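PDB 5MQO: Non-reducing end beta-L-arabinofuranosidase from Bacteroides thetaiotaomicron, which probably hydrolyses glycosidic linkages in complex plant pectin as a family GH127 glycoside hydrolase, and has been described as an aceric acidase. Local coordinates for residues A[194-199]-A[239-244]; A[285-290]-A[320-325]; A[331-336]-A[369-374]; A[387-392]-A[406-411]. All coordinates share one frame; numbering follows the deposited sequence.

Contact 1: residues A[194-199]-A[239-244]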
# COMPACT_ATOMS: atom_id res chain seq x y z
N LEU A 194 5.83 -11.57 18.90
CA LEU A 194 4.51 -11.47 19.52
C LEU A 194 3.57 -10.51 18.84
O LEU A 194 2.38 -10.80 18.72
CB LEU A 194 4.61 -11.11 21.00
CG LEU A 194 5.15 -12.21 21.92
CD1 LEU A 194 4.75 -11.89 23.35
CD2 LEU A 194 4.66 -13.62 21.55
N GLY A 195 4.07 -9.38 18.38
CA GLY A 195 3.22 -8.42 17.70
C GLY A 195 2.53 -8.96 16.46
O GLY A 195 1.40 -8.56 16.13
N HIS A 196 3.21 -9.85 15.76
CA HIS A 196 2.68 -10.45 14.56
C HIS A 196 1.70 -11.54 14.89
O HIS A 196 0.74 -11.74 14.14
CB HIS A 196 3.81 -10.97 13.70
CG HIS A 196 4.68 -9.89 13.17
ND1 HIS A 196 4.20 -8.92 12.31
CD2 HIS A 196 5.97 -9.58 13.41
CE1 HIS A 196 5.17 -8.07 12.03
NE2 HIS A 196 6.25 -8.45 12.69
N LEU A 197 1.92 -12.24 15.99
CA LEU A 197 0.92 -13.18 16.48
C LEU A 197 -0.42 -12.50 16.75
O LEU A 197 -1.46 -13.09 16.47
CB LEU A 197 1.40 -13.91 17.74
CG LEU A 197 0.47 -14.98 18.31
CD1 LEU A 197 0.43 -16.21 17.43
CD2 LEU A 197 0.92 -15.34 19.71
N MET A 198 -0.41 -11.27 17.28
CA MET A 198 -1.67 -10.58 17.53
C MET A 198 -2.51 -10.47 16.25
O MET A 198 -3.66 -10.88 16.21
CB MET A 198 -1.44 -9.18 18.10
CG MET A 198 -0.79 -9.11 19.48
SD MET A 198 -0.77 -7.41 20.13
CE MET A 198 0.41 -6.63 19.04
N MET A 199 -1.93 -9.94 15.19
CA MET A 199 -2.71 -9.73 13.99
C MET A 199 -3.11 -11.04 13.33
O MET A 199 -4.21 -11.12 12.77
CB MET A 199 -1.99 -8.80 13.00
CG MET A 199 -2.42 -7.33 13.10
SD MET A 199 -4.20 -7.11 12.87
CE MET A 199 -4.17 -5.60 11.90
N ALA A 239 9.94 -2.13 21.00
CA ALA A 239 8.95 -1.60 20.05
C ALA A 239 9.55 -1.15 18.71
O ALA A 239 8.81 -0.57 17.92
CB ALA A 239 8.17 -0.45 20.68
N ILE A 240 10.86 -1.40 18.45
CA ILE A 240 11.49 -1.22 17.09
C ILE A 240 10.75 -2.10 16.03
O ILE A 240 10.91 -1.88 14.82
CB ILE A 240 13.07 -1.38 17.07
CG1 ILE A 240 13.78 -0.10 17.57
CG2 ILE A 240 13.63 -1.70 15.67
CD1 ILE A 240 15.30 -0.18 17.68
N CYS A 241 9.94 -3.08 16.49
CA CYS A 241 8.83 -3.61 15.68
C CYS A 241 7.64 -2.63 15.77
O CYS A 241 7.04 -2.47 16.84
CB CYS A 241 8.39 -5.01 16.11
SG CYS A 241 7.76 -5.94 14.71
N PRO A 242 7.32 -1.96 14.64
CA PRO A 242 6.26 -0.95 14.63
C PRO A 242 4.86 -1.49 14.24
O PRO A 242 3.88 -0.75 14.31
CB PRO A 242 6.76 0.02 13.58
CG PRO A 242 7.41 -0.88 12.56
CD PRO A 242 7.98 -2.05 13.31
N SER A 243 4.80 -2.76 13.82
CA SER A 243 3.57 -3.54 13.75
C SER A 243 2.76 -3.44 15.05
O SER A 243 1.54 -3.40 15.03
CB SER A 243 3.91 -5.02 13.53
OG SER A 243 4.62 -5.57 14.65
N HIS A 244 3.48 -3.44 16.16
CA HIS A 244 2.91 -3.40 17.51
C HIS A 244 1.77 -2.41 17.71
O HIS A 244 0.77 -2.76 18.33
CB HIS A 244 4.01 -3.09 18.55
CG HIS A 244 4.92 -4.24 18.84
ND1 HIS A 244 5.66 -4.33 20.01
CD2 HIS A 244 5.22 -5.35 18.12
CE1 HIS A 244 6.38 -5.44 19.99
NE2 HIS A 244 6.12 -6.08 18.86
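G195 and H244 bring their backbones to 5.0 Å, measured CA to CA, where helix 192-208 passes the turn leading into helix 243-255. Segment 194-199 is helical throughout; segment 239-244 is loop that becomes helical at its C-terminal end. Both belong to the GH127 catalytic domain, of the six-hairpin glycosidase clan, whose members fold as an (alpha/alpha)6 barrel. The lack of a side chain on G195 allows this approach, since a beta carbon there would clash with CD2 of H244. Instead H244 CD2 rests 3.7 Å from G195 CA, and a hydrogen bond between H244 ND1 and the hydroxyl of Y228 on helix 212-230 helps fix the turn of the imidazole.

One residue further along, H196 sets its CG anti to its own carbonyl carbon (chi1 -66°), and its ring reaches over to C241 and S243. S243 lies over one face: its CB is 3.6 Å from H196 CE1, and OG stands above the plane toward the rim. C241 arrives obliquely, SG 3.6 Å from H196 NE2. A histidine suits the place because its flat ring can take S243 on a face and still meet the sulfur of C241 at an angle. An alanine at H196 would probably leave S243 and C241 without the ring they pack on and open a gap toward Y104 of helix 102-117. The bend at chi3 of M198 places its methyl CE 4.0 Å from H244 O.

Contact 2: residues A[285-290]-A[320-325]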
# COMPACT_ATOMS: atom_id res chain seq x y z
N ILE A 285 12.64 13.72 19.39
CA ILE A 285 11.70 14.62 20.06
C ILE A 285 10.37 13.90 20.26
O ILE A 285 10.09 12.92 19.57
CB ILE A 285 11.52 15.94 19.25
CG1 ILE A 285 10.68 15.73 17.95
CG2 ILE A 285 12.90 16.53 18.93
CD1 ILE A 285 10.71 16.87 16.95
N PRO A 286 9.54 14.36 21.20
CA PRO A 286 8.21 13.75 21.37
C PRO A 286 7.35 13.74 20.12
O PRO A 286 7.55 14.53 19.23
CB PRO A 286 7.58 14.64 22.43
CG PRO A 286 8.74 15.03 23.26
CD PRO A 286 9.80 15.34 22.27
N PHE A 287 6.37 12.85 20.06
CA PHE A 287 5.53 12.78 18.88
C PHE A 287 4.76 14.06 18.63
O PHE A 287 4.60 14.46 17.48
CB PHE A 287 4.58 11.59 18.86
CG PHE A 287 3.77 11.54 17.62
CD1 PHE A 287 4.37 11.20 16.41
CD2 PHE A 287 2.43 11.96 17.61
CE1 PHE A 287 3.62 11.20 15.22
CE2 PHE A 287 1.70 12.00 16.43
CZ PHE A 287 2.28 11.61 15.24
N ARG A 288 4.33 14.73 19.68
CA ARG A 288 3.45 15.89 19.51
C ARG A 288 4.18 17.11 18.97
O ARG A 288 3.53 18.04 18.50
CB ARG A 288 2.69 16.19 20.79
CG ARG A 288 1.79 15.02 21.17
CD ARG A 288 0.93 15.28 22.41
NE ARG A 288 -0.09 14.25 22.57
CZ ARG A 288 0.14 12.99 22.96
NH1 ARG A 288 1.38 12.53 23.24
NH2 ARG A 288 -0.88 12.14 23.05
N ASP A 289 5.51 17.09 19.00
CA ASP A 289 6.36 18.13 18.38
C ASP A 289 6.69 17.86 16.92
O ASP A 289 7.21 18.73 16.27
CB ASP A 289 7.68 18.31 19.17
CG ASP A 289 7.45 18.69 20.63
OD1 ASP A 289 6.75 19.70 20.88
OD2 ASP A 289 7.97 17.98 21.52
N GLN A 290 6.38 16.67 16.42
CA GLN A 290 6.71 16.28 15.04
C GLN A 290 5.64 16.73 14.10
O GLN A 290 4.50 16.28 14.22
CB GLN A 290 6.82 14.76 14.92
CG GLN A 290 8.03 14.18 15.65
CD GLN A 290 8.07 12.66 15.57
OE1 GLN A 290 7.78 12.04 14.53
NE2 GLN A 290 8.48 12.05 16.67
N MET A 320 -4.18 14.64 15.29
CA MET A 320 -4.58 14.96 13.91
C MET A 320 -3.91 16.24 13.41
O MET A 320 -3.74 16.41 12.22
CB MET A 320 -6.11 15.06 13.82
CG MET A 320 -6.71 14.97 12.42
SD MET A 320 -6.53 13.47 11.43
CE MET A 320 -6.24 12.23 12.69
N LYS A 321 -3.55 17.15 14.31
CA LYS A 321 -2.70 18.30 13.91
C LYS A 321 -1.31 17.82 13.42
O LYS A 321 -0.80 18.33 12.44
CB LYS A 321 -2.58 19.35 15.03
CG LYS A 321 -3.13 20.73 14.66
CD LYS A 321 -3.83 21.49 15.80
CE LYS A 321 -4.74 22.58 15.21
NZ LYS A 321 -5.02 23.70 16.14
N ASN A 322 -0.75 16.84 14.11
CA ASN A 322 0.50 16.23 13.70
C ASN A 322 0.30 15.40 12.47
O ASN A 322 1.05 15.55 11.51
CB ASN A 322 1.10 15.38 14.82
CG ASN A 322 1.43 16.20 16.06
OD1 ASN A 322 0.74 16.09 17.07
ND2 ASN A 322 2.46 17.04 15.98
N LEU A 323 -0.71 14.55 12.46
CA LEU A 323 -0.86 13.59 11.36
C LEU A 323 -1.14 14.28 10.05
O LEU A 323 -0.62 13.84 9.02
CB LEU A 323 -1.93 12.54 11.64
CG LEU A 323 -1.61 11.52 12.75
CD1 LEU A 323 -2.85 10.67 13.06
CD2 LEU A 323 -0.41 10.64 12.40
N THR A 324 -1.89 15.39 10.07
CA THR A 324 -2.17 16.14 8.81
C THR A 324 -0.99 16.96 8.26
O THR A 324 -0.86 17.03 7.08
CB THR A 324 -3.48 16.98 8.84
OG1 THR A 324 -3.47 17.89 9.93
CG2 THR A 324 -4.64 16.11 9.05
N SER A 325 -0.09 17.53 9.05
CA SER A 325 1.10 18.14 8.42
C SER A 325 2.15 17.10 8.01
O SER A 325 2.90 17.34 7.07
CB SER A 325 1.73 19.33 9.20
OG SER A 325 1.79 19.03 10.56
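N322 on helix 317-333 meets the backbone of R288 and Q290 through its side-chain amide. Its CB lies 3.8 Å from CE2 of the F287 ring, which approaches it obliquely. Next, CG is 3.6 Å from Q290 O and about as far from R288 O, so both carbonyls lie ahead of it. OD1 passes close to R288, 3.7 Å from its CA, and accepts a hydrogen bond from NE2 of Q318, one turn back on the same helix. That bond helps orient the amide and leaves ND2 facing the loop. At the tip, ND2 gives one bond to R288 O (2.9 Å, 157° at the hydrogen) and another to Q290 O (2.8 Å, 142°), reaching each carbonyl from above its plane. An asparagine suits the place because one short group both donates to the loop and accepts from its own helix. An alanine here would probably leave the carbonyls of R288 and Q290 without this donor and Q318 without its acceptor, so that the loop could drift from the helix.

Beside the amide, F287 extends its ring with CG anti to the backbone N (chi1 -179°), and CD2 of L323 meets the ring edge 4.0 Å from CZ. The guanidinium of R288 turns away to salt bridges with D269 and E316. The arrangement is an asparagine amide tying a short 3-10 turn and the residue after it to a helix, and it joins the loop between helices 258-270 and 297-314 to the helical barrel of a six-hairpin glycosidase.

Contact 3: residues A[331-336]-A[369-374]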
# COMPACT_ATOMS: atom_id res chain seq x y z
N VAL A 331 3.33 13.80 1.08
CA VAL A 331 2.63 13.68 -0.18
C VAL A 331 2.97 14.82 -1.11
O VAL A 331 3.04 14.64 -2.33
CB VAL A 331 1.11 13.56 0.06
CG1 VAL A 331 0.27 14.01 -1.13
CG2 VAL A 331 0.77 12.13 0.45
N THR A 332 3.18 16.00 -0.57
CA THR A 332 3.50 17.13 -1.44
C THR A 332 5.05 17.34 -1.58
O THR A 332 5.51 18.16 -2.42
CB THR A 332 2.79 18.39 -0.91
OG1 THR A 332 3.37 18.79 0.32
CG2 THR A 332 1.28 18.10 -0.73
N ARG A 333 5.85 16.64 -0.77
CA ARG A 333 7.27 16.96 -0.72
C ARG A 333 8.24 15.81 -0.70
O ARG A 333 9.40 16.02 -1.04
CB ARG A 333 7.60 17.91 0.45
CG ARG A 333 6.62 19.08 0.59
CD ARG A 333 7.21 20.25 1.36
NE ARG A 333 7.74 19.79 2.63
CZ ARG A 333 8.51 20.51 3.44
NH1 ARG A 333 8.84 21.77 3.14
NH2 ARG A 333 8.96 19.97 4.58
N LYS A 334 7.82 14.61 -0.30
CA LYS A 334 8.75 13.51 -0.05
C LYS A 334 8.30 12.13 -0.53
O LYS A 334 8.74 11.12 0.01
CB LYS A 334 9.03 13.45 1.44
CG LYS A 334 9.73 14.67 1.97
CD LYS A 334 10.12 14.47 3.42
CE LYS A 334 10.52 15.79 4.06
NZ LYS A 334 10.80 15.54 5.51
N MET A 335 7.43 12.07 -1.54
CA MET A 335 6.87 10.80 -1.98
C MET A 335 7.12 10.67 -3.44
O MET A 335 6.89 11.61 -4.21
CB MET A 335 5.38 10.77 -1.75
CG MET A 335 4.68 9.52 -2.23
SD MET A 335 2.94 9.56 -1.80
CE MET A 335 2.35 10.50 -3.21
N TYR A 336 7.56 9.49 -3.85
CA TYR A 336 7.69 9.22 -5.28
C TYR A 336 6.30 9.13 -5.95
O TYR A 336 5.30 8.81 -5.29
CB TYR A 336 8.52 7.98 -5.51
CG TYR A 336 9.94 8.19 -5.15
CD1 TYR A 336 10.41 7.97 -3.86
CD2 TYR A 336 10.84 8.61 -6.10
CE1 TYR A 336 11.76 8.16 -3.53
CE2 TYR A 336 12.18 8.82 -5.80
CZ TYR A 336 12.65 8.59 -4.52
OH TYR A 336 14.00 8.80 -4.25
N ARG A 369 15.55 15.14 2.27
CA ARG A 369 15.14 16.55 2.24
C ARG A 369 13.87 16.69 1.43
O ARG A 369 13.61 15.87 0.55
CB ARG A 369 16.18 17.43 1.54
CG ARG A 369 17.51 17.66 2.28
CD ARG A 369 18.40 18.71 1.58
NE ARG A 369 18.25 18.65 0.11
CZ ARG A 369 18.93 17.84 -0.68
NH1 ARG A 369 19.87 17.03 -0.21
NH2 ARG A 369 18.69 17.84 -1.98
N PRO A 370 13.07 17.74 1.69
CA PRO A 370 11.95 18.03 0.81
C PRO A 370 12.38 18.09 -0.67
O PRO A 370 13.49 18.57 -0.98
CB PRO A 370 11.46 19.41 1.29
CG PRO A 370 12.06 19.65 2.63
CD PRO A 370 13.04 18.56 2.92
N TYR A 371 11.53 17.58 -1.55
CA TYR A 371 11.83 17.46 -2.97
C TYR A 371 13.13 16.74 -3.34
O TYR A 371 13.64 16.92 -4.46
CB TYR A 371 11.78 18.85 -3.62
CG TYR A 371 10.60 19.64 -3.18
CD1 TYR A 371 9.31 19.32 -3.65
CD2 TYR A 371 10.74 20.67 -2.26
CE1 TYR A 371 8.20 20.04 -3.21
CE2 TYR A 371 9.64 21.41 -1.84
CZ TYR A 371 8.37 21.09 -2.31
OH TYR A 371 7.31 21.82 -1.84
N GLN A 372 13.69 15.92 -2.46
CA GLN A 372 14.88 15.14 -2.82
C GLN A 372 14.40 13.77 -3.26
O GLN A 372 14.18 12.87 -2.43
CB GLN A 372 15.87 15.04 -1.66
CG GLN A 372 17.07 14.16 -1.93
CD GLN A 372 18.01 14.05 -0.75
OE1 GLN A 372 17.64 14.26 0.42
NE2 GLN A 372 19.25 13.71 -1.05
N LEU A 373 14.22 13.61 -4.57
CA LEU A 373 13.60 12.39 -5.12
C LEU A 373 14.39 11.69 -6.22
O LEU A 373 13.86 11.46 -7.29
CB LEU A 373 12.17 12.71 -5.58
CG LEU A 373 11.28 13.23 -4.43
CD1 LEU A 373 10.01 13.89 -4.97
CD2 LEU A 373 10.96 12.12 -3.43
N PRO A 374 15.64 11.29 -5.93
CA PRO A 374 16.47 10.60 -6.92
C PRO A 374 15.85 9.28 -7.39
O PRO A 374 15.01 8.71 -6.73
CB PRO A 374 17.74 10.29 -6.12
CG PRO A 374 17.27 10.13 -4.72
CD PRO A 374 16.30 11.28 -4.60
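R333 lies alongside P370, both side chains pointing the same way, with the proline CG above one face of the guanidinium, toward its rim, and 3.7 Å from NH2. The bend at chi3 of R333 (-53°) places NE, which makes a salt bridge with D329 outside the two segments; a long side chain with a flat end can thus reach that aspartate and still pack on a proline. K334 stays extended beyond CG. Its CE runs past P370 CD at 3.9 Å, and NZ goes to the other carboxylate oxygen of D329.

P370 and Y371 are the central residues of a type II turn from R369 to Q372. Proline fits the first of these places, whereas Y371 has to accept a positive phi (53°), a region usual for glycine and asparagine and less comfortable for a tyrosine. The backbone N of Y371 donates to R333 O at 2.7 Å. Its ring crosses the arginine chain, so that OH is 3.6 Å from R333 CD, and stacks with H587, a residue of the C-terminal family region. The loop before helix 382-399 of the six-hairpin catalytic domain is thereby joined to the last part of helix 317-333 and the residues that follow it.

Further on, L373 sets its CG anti to its carbonyl carbon, and CD2 sits over the centre of the Y336 ring, 4.0 Å from the centroid and 9° off the normal, a CH-pi contact. P374 meets the same tyrosine about perpendicularly. A tyrosine suits the place because its ring takes the leucine methyl on a face while its hydroxyl bonds a carbonyl: Y336 OH donates to P374 O on an in-plane lone pair at 2.7 Å.

Contact 4: residues A[387-392]-A[406-411]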
# COMPACT_ATOMS: atom_id res chain seq x y z
N GLY A 387 3.33 0.72 4.27
CA GLY A 387 3.12 1.59 5.41
C GLY A 387 2.34 2.83 5.03
O GLY A 387 1.35 3.16 5.67
N ASN A 388 2.79 3.52 3.99
CA ASN A 388 2.08 4.69 3.48
C ASN A 388 0.63 4.32 3.08
O ASN A 388 -0.29 5.11 3.30
CB ASN A 388 2.82 5.26 2.28
CG ASN A 388 2.36 6.66 1.90
OD1 ASN A 388 2.00 7.50 2.74
ND2 ASN A 388 2.42 6.95 0.61
N MET A 389 0.44 3.12 2.54
CA MET A 389 -0.88 2.65 2.15
C MET A 389 -1.82 2.49 3.37
O MET A 389 -2.93 2.99 3.36
CB MET A 389 -0.74 1.32 1.43
CG MET A 389 -2.07 0.73 0.99
SD MET A 389 -1.92 -0.92 0.31
CE MET A 389 -3.61 -1.44 0.50
N LEU A 390 -1.34 1.78 4.39
CA LEU A 390 -2.06 1.56 5.63
C LEU A 390 -2.24 2.86 6.46
O LEU A 390 -3.26 3.02 7.10
CB LEU A 390 -1.34 0.52 6.46
CG LEU A 390 -1.15 -0.91 5.97
CD1 LEU A 390 -0.16 -1.64 6.89
CD2 LEU A 390 -2.44 -1.69 5.90
N PHE A 391 -1.26 3.76 6.44
CA PHE A 391 -1.46 5.12 7.01
C PHE A 391 -2.66 5.77 6.31
O PHE A 391 -3.62 6.20 6.97
CB PHE A 391 -0.18 5.97 6.87
CG PHE A 391 -0.31 7.42 7.35
CD1 PHE A 391 -1.08 7.78 8.46
CD2 PHE A 391 0.40 8.43 6.71
CE1 PHE A 391 -1.16 9.11 8.90
CE2 PHE A 391 0.32 9.76 7.14
CZ PHE A 391 -0.48 10.10 8.23
N ASN A 392 -2.66 5.76 4.99
CA ASN A 392 -3.71 6.47 4.27
C ASN A 392 -5.09 5.84 4.46
O ASN A 392 -6.12 6.51 4.39
CB ASN A 392 -3.36 6.60 2.80
CG ASN A 392 -2.47 7.77 2.53
OD1 ASN A 392 -2.93 8.86 2.21
ND2 ASN A 392 -1.18 7.57 2.71
N GLU A 406 -7.24 7.94 -2.63
CA GLU A 406 -6.36 8.05 -3.80
C GLU A 406 -4.98 7.45 -3.54
O GLU A 406 -4.45 6.66 -4.34
CB GLU A 406 -6.22 9.53 -4.19
CG GLU A 406 -5.51 9.82 -5.51
CD GLU A 406 -6.16 9.18 -6.72
OE1 GLU A 406 -7.40 9.16 -6.81
OE2 GLU A 406 -5.42 8.69 -7.60
N LEU A 407 -4.42 7.79 -2.38
CA LEU A 407 -3.11 7.29 -1.97
C LEU A 407 -3.06 5.82 -1.69
O LEU A 407 -2.05 5.16 -2.00
CB LEU A 407 -2.59 8.11 -0.78
CG LEU A 407 -2.03 9.40 -1.43
CD1 LEU A 407 -2.38 10.63 -0.67
CD2 LEU A 407 -0.53 9.29 -1.65
N VAL A 408 -4.14 5.29 -1.10
CA VAL A 408 -4.26 3.84 -0.94
C VAL A 408 -4.14 3.18 -2.32
O VAL A 408 -3.40 2.22 -2.45
CB VAL A 408 -5.59 3.45 -0.23
CG1 VAL A 408 -5.84 1.95 -0.30
CG2 VAL A 408 -5.56 3.87 1.23
N GLU A 409 -4.83 3.71 -3.33
CA GLU A 409 -4.82 3.09 -4.68
C GLU A 409 -3.45 3.22 -5.35
O GLU A 409 -2.89 2.21 -5.84
CB GLU A 409 -5.89 3.68 -5.62
CG GLU A 409 -6.20 2.83 -6.86
CD GLU A 409 -7.33 3.42 -7.73
OE1 GLU A 409 -7.16 4.57 -8.19
OE2 GLU A 409 -8.40 2.77 -7.89
N THR A 410 -2.93 4.45 -5.38
CA THR A 410 -1.60 4.73 -5.95
C THR A 410 -0.56 3.77 -5.39
O THR A 410 0.15 3.12 -6.16
CB THR A 410 -1.19 6.17 -5.63
OG1 THR A 410 -2.25 7.03 -6.07
CG2 THR A 410 0.16 6.58 -6.29
N CYS A 411 -0.53 3.64 -4.07
CA CYS A 411 0.42 2.75 -3.40
C CYS A 411 0.22 1.29 -3.81
O CYS A 411 1.19 0.60 -4.20
CB CYS A 411 0.35 2.93 -1.88
SG CYS A 411 1.05 4.49 -1.29
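M389 and V408 meet where two antiparallel helices come nearest, their side chains crossing obliquely. The segment axes approach to 8.2 Å with 158° between their directions, and the helices, 382-399 and 402-416, form one helical hairpin of the six-hairpin catalytic domain. M389 is drawn out, CG anti to the backbone N (chi1 180°), and its CE ends 4.1 Å from V408 CG1. The other branch of the valine, CG2, packs against the backbone of M389 and the CB of N392, 3.5 Å from M389 O; a beta-branched residue can thus fill both directions at once. Closer to the backbones, M389 CB abuts C411 CB.

N392 points at the other helix and crosses L407, with OD1 tightly placed 3.1 Å from L407 CB. Its amide is well fixed: ND2 donates an almost straight bond (2.7 Å, 176°) back to N388 O, which the backbone N of N392 also reaches, from the opposite face, while OD1 accepts from the indole NE1 of W327. Asparagine can thus sit buried with both polar ends satisfied. N388, one turn earlier, sets ND2 3.4 Å from SG of C411, while its hydrogen bond goes to G339 O.

Around the hairpin, L407 packs on W327 and V331 of helix 317-333, L390 faces Y302 of helix 297-314, and on the far side E406 and E409 make salt bridges with R534 of strand 529-535.

Overall arrangement
From the N terminus, the four contacts follow in series; none nests within or crosses another, and all lie in the catalytic domain. Contact 1 closes a loop containing helix 212-230. Contact 2 does so around helix 297-314, and contact 3, starting further along the same helix 317-333, closes one holding strands 347-349 and 361-364. Contact 4 closes only a tight helical hairpin. It is also where the later contacts converge: F391 CZ touches L323 O of contact 2 at 3.8 Å, and L407 CD2 touches M335 SD of contact 3 at 3.5 Å. Contact 1 stands apart, its nearest atoms about 7 Å from contact 4, among helices earlier in the barrel.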